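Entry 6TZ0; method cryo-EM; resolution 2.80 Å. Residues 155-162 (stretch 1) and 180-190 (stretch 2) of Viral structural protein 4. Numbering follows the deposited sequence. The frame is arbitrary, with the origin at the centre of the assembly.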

# COMPACT_ATOMS: atom_id res chain seq x y z
N ALA B 155 -26.33 9.96 35.79
CA ALA B 155 -26.17 9.14 34.59
C ALA B 155 -26.21 9.99 33.34
O ALA B 155 -27.00 10.93 33.23
CB ALA B 155 -27.26 8.08 34.53
N LEU B 156 -25.36 9.65 32.37
CA LEU B 156 -25.28 10.40 31.13
C LEU B 156 -26.40 9.95 30.20
O LEU B 156 -26.60 8.75 29.98
CB LEU B 156 -23.91 10.18 30.49
CG LEU B 156 -23.41 11.09 29.38
CD1 LEU B 156 -21.92 11.23 29.52
CD2 LEU B 156 -23.71 10.52 28.03
N ILE B 157 -27.14 10.91 29.65
CA ILE B 157 -28.39 10.64 28.96
C ILE B 157 -28.30 11.13 27.52
O ILE B 157 -28.01 12.31 27.28
CB ILE B 157 -29.57 11.31 29.69
CG1 ILE B 157 -29.69 10.76 31.11
CG2 ILE B 157 -30.84 11.02 28.96
CD1 ILE B 157 -30.59 11.56 31.97
N ILE B 158 -28.57 10.24 26.57
CA ILE B 158 -28.48 10.52 25.15
C ILE B 158 -29.81 10.18 24.50
O ILE B 158 -30.42 9.15 24.82
CB ILE B 158 -27.35 9.70 24.49
CG1 ILE B 158 -26.03 9.90 25.21
CG2 ILE B 158 -27.10 10.15 23.07
CD1 ILE B 158 -24.98 8.93 24.77
N PHE B 159 -30.27 11.02 23.58
CA PHE B 159 -31.39 10.65 22.72
C PHE B 159 -30.87 9.82 21.55
O PHE B 159 -29.72 9.95 21.14
CB PHE B 159 -32.12 11.88 22.16
CG PHE B 159 -32.91 12.65 23.17
CD1 PHE B 159 -33.11 12.18 24.45
CD2 PHE B 159 -33.51 13.84 22.82
CE1 PHE B 159 -33.84 12.90 25.36
CE2 PHE B 159 -34.25 14.56 23.72
CZ PHE B 159 -34.42 14.08 25.00
N ASP B 160 -31.74 8.98 20.99
CA ASP B 160 -31.34 8.10 19.89
C ASP B 160 -31.67 8.73 18.53
O ASP B 160 -31.98 8.02 17.57
CB ASP B 160 -32.01 6.74 20.05
CG ASP B 160 -31.28 5.63 19.31
OD1 ASP B 160 -30.23 5.92 18.70
OD2 ASP B 160 -31.76 4.48 19.33
N ASP B 161 -31.61 10.05 18.45
CA ASP B 161 -31.81 10.81 17.22
C ASP B 161 -30.45 11.19 16.66
O ASP B 161 -29.47 11.33 17.39
CB ASP B 161 -32.63 12.06 17.53
CG ASP B 161 -33.18 12.73 16.29
OD1 ASP B 161 -32.96 12.22 15.17
OD2 ASP B 161 -33.82 13.78 16.44
N GLU B 162 -30.39 11.38 15.34
CA GLU B 162 -29.12 11.74 14.71
C GLU B 162 -28.83 13.23 14.84
O GLU B 162 -27.68 13.63 15.05
CB GLU B 162 -29.12 11.31 13.24
CG GLU B 162 -27.81 11.58 12.51
CD GLU B 162 -27.84 11.11 11.07
OE1 GLU B 162 -28.86 10.53 10.65
OE2 GLU B 162 -26.84 11.32 10.36
N GLN B 180 -21.66 3.61 30.95
CA GLN B 180 -22.88 3.05 30.38
C GLN B 180 -23.92 4.16 30.32
O GLN B 180 -24.48 4.53 31.36
CB GLN B 180 -23.41 1.89 31.22
CG GLN B 180 -22.53 0.66 31.25
CD GLN B 180 -22.30 0.07 29.88
OE1 GLN B 180 -21.17 0.01 29.39
NE2 GLN B 180 -23.38 -0.33 29.23
N PRO B 181 -24.21 4.72 29.15
CA PRO B 181 -25.17 5.82 29.07
C PRO B 181 -26.59 5.29 29.09
O PRO B 181 -26.85 4.10 28.92
CB PRO B 181 -24.84 6.46 27.72
CG PRO B 181 -24.40 5.33 26.91
CD PRO B 181 -23.67 4.40 27.82
N HIS B 182 -27.53 6.20 29.29
CA HIS B 182 -28.94 5.88 29.26
C HIS B 182 -29.52 6.38 27.95
O HIS B 182 -29.69 7.59 27.76
CB HIS B 182 -29.66 6.50 30.45
CG HIS B 182 -31.09 6.07 30.57
ND1 HIS B 182 -32.12 6.73 29.94
CD2 HIS B 182 -31.66 5.03 31.24
CE1 HIS B 182 -33.26 6.13 30.22
NE2 HIS B 182 -33.01 5.10 31.00
N ILE B 183 -29.82 5.46 27.05
CA ILE B 183 -30.22 5.80 25.69
C ILE B 183 -31.73 5.78 25.59
O ILE B 183 -32.37 4.77 25.92
CB ILE B 183 -29.58 4.83 24.69
CG1 ILE B 183 -28.06 4.90 24.83
CG2 ILE B 183 -29.99 5.17 23.27
CD1 ILE B 183 -27.34 3.78 24.18
N ILE B 184 -32.32 6.88 25.13
CA ILE B 184 -33.76 7.04 25.05
C ILE B 184 -34.18 6.81 23.60
O ILE B 184 -33.71 7.54 22.72
CB ILE B 184 -34.21 8.42 25.54
CG1 ILE B 184 -33.79 8.63 26.98
CG2 ILE B 184 -35.70 8.58 25.40
CD1 ILE B 184 -34.05 10.01 27.47
N PRO B 185 -35.05 5.85 23.31
CA PRO B 185 -35.44 5.60 21.93
C PRO B 185 -36.40 6.66 21.40
O PRO B 185 -37.13 7.30 22.15
CB PRO B 185 -36.13 4.23 22.00
CG PRO B 185 -36.64 4.15 23.38
CD PRO B 185 -35.63 4.86 24.23
N THR B 186 -36.36 6.84 20.08
CA THR B 186 -37.22 7.79 19.38
C THR B 186 -38.07 7.02 18.39
O THR B 186 -37.54 6.21 17.62
CB THR B 186 -36.40 8.86 18.66
OG1 THR B 186 -35.57 8.23 17.68
CG2 THR B 186 -35.53 9.62 19.64
N TRP B 187 -39.38 7.26 18.40
CA TRP B 187 -40.29 6.48 17.57
C TRP B 187 -40.22 6.93 16.11
O TRP B 187 -39.82 6.17 15.23
CB TRP B 187 -41.72 6.59 18.11
CG TRP B 187 -42.73 5.74 17.39
CD1 TRP B 187 -43.61 6.15 16.44
CD2 TRP B 187 -42.99 4.35 17.60
NE1 TRP B 187 -44.38 5.11 16.02
CE2 TRP B 187 -44.03 3.99 16.72
CE3 TRP B 187 -42.45 3.38 18.45
CZ2 TRP B 187 -44.54 2.69 16.66
CZ3 TRP B 187 -42.96 2.09 18.39
CH2 TRP B 187 -43.99 1.76 17.50
N GLN B 188 -40.59 8.18 15.85
CA GLN B 188 -40.45 8.78 14.53
C GLN B 188 -39.75 10.12 14.65
O GLN B 188 -40.22 11.15 14.15
CB GLN B 188 -41.79 8.92 13.82
CG GLN B 188 -42.48 7.60 13.51
CD GLN B 188 -41.66 6.71 12.60
OE1 GLN B 188 -41.02 7.17 11.66
NE2 GLN B 188 -41.68 5.41 12.88
N GLY B 189 -38.62 10.13 15.34
CA GLY B 189 -37.92 11.35 15.66
C GLY B 189 -38.35 12.01 16.94
O GLY B 189 -37.86 13.09 17.25
N ILE B 190 -39.27 11.40 17.69
CA ILE B 190 -39.77 11.94 18.94
C ILE B 190 -39.45 10.95 20.04
O ILE B 190 -39.84 9.78 19.96
CB ILE B 190 -41.28 12.22 18.87
CG1 ILE B 190 -41.56 13.31 17.84
CG2 ILE B 190 -41.80 12.63 20.22
CD1 ILE B 190 -43.01 13.52 17.57

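Strands 157-159 and 182-184 run parallel, their directions 25° apart, with Ile 157 paired to His 182, Ile 158 to Ile 183 and Phe 159 to Ile 184. As in any parallel ladder, alternate residues do the bonding. His 182 N donates to Leu 156 O (2.8 Å), Ile 158 N to His 182 O (3.1 Å), Ile 184 N to Ile 158 O (3.0 Å) and Asp 160 N to Ile 184 O (3.0 Å). The first three are nearly straight; the last bends to 132° just beyond the paired residues. CA-H...O contacts supplement the ladder, with Ile 157 CA and Ile 183 CA each 3.5 Å from the acceptors His 182 O and Ile 158 O, respectively.

Side chains alternate between the two faces. On the face of Ile 157, Phe 159 and Ile 184, the methyl Ile 184 CD1 serves two partners: it lies 3.7 Å from Ile 157 CG2 and 3.6 Å from Phe 159 CE1, meeting the ring at its edge. His 182 starts on this face, but its end leads away. On the other face, Ile 158 CD1 reaches back to Pro 181 CB (3.9 Å). Past the ladder, Asp 160 CB packs against Ile 183 CG2 at 4.1 Å, a contact made by the aliphatic part of an acidic side chain.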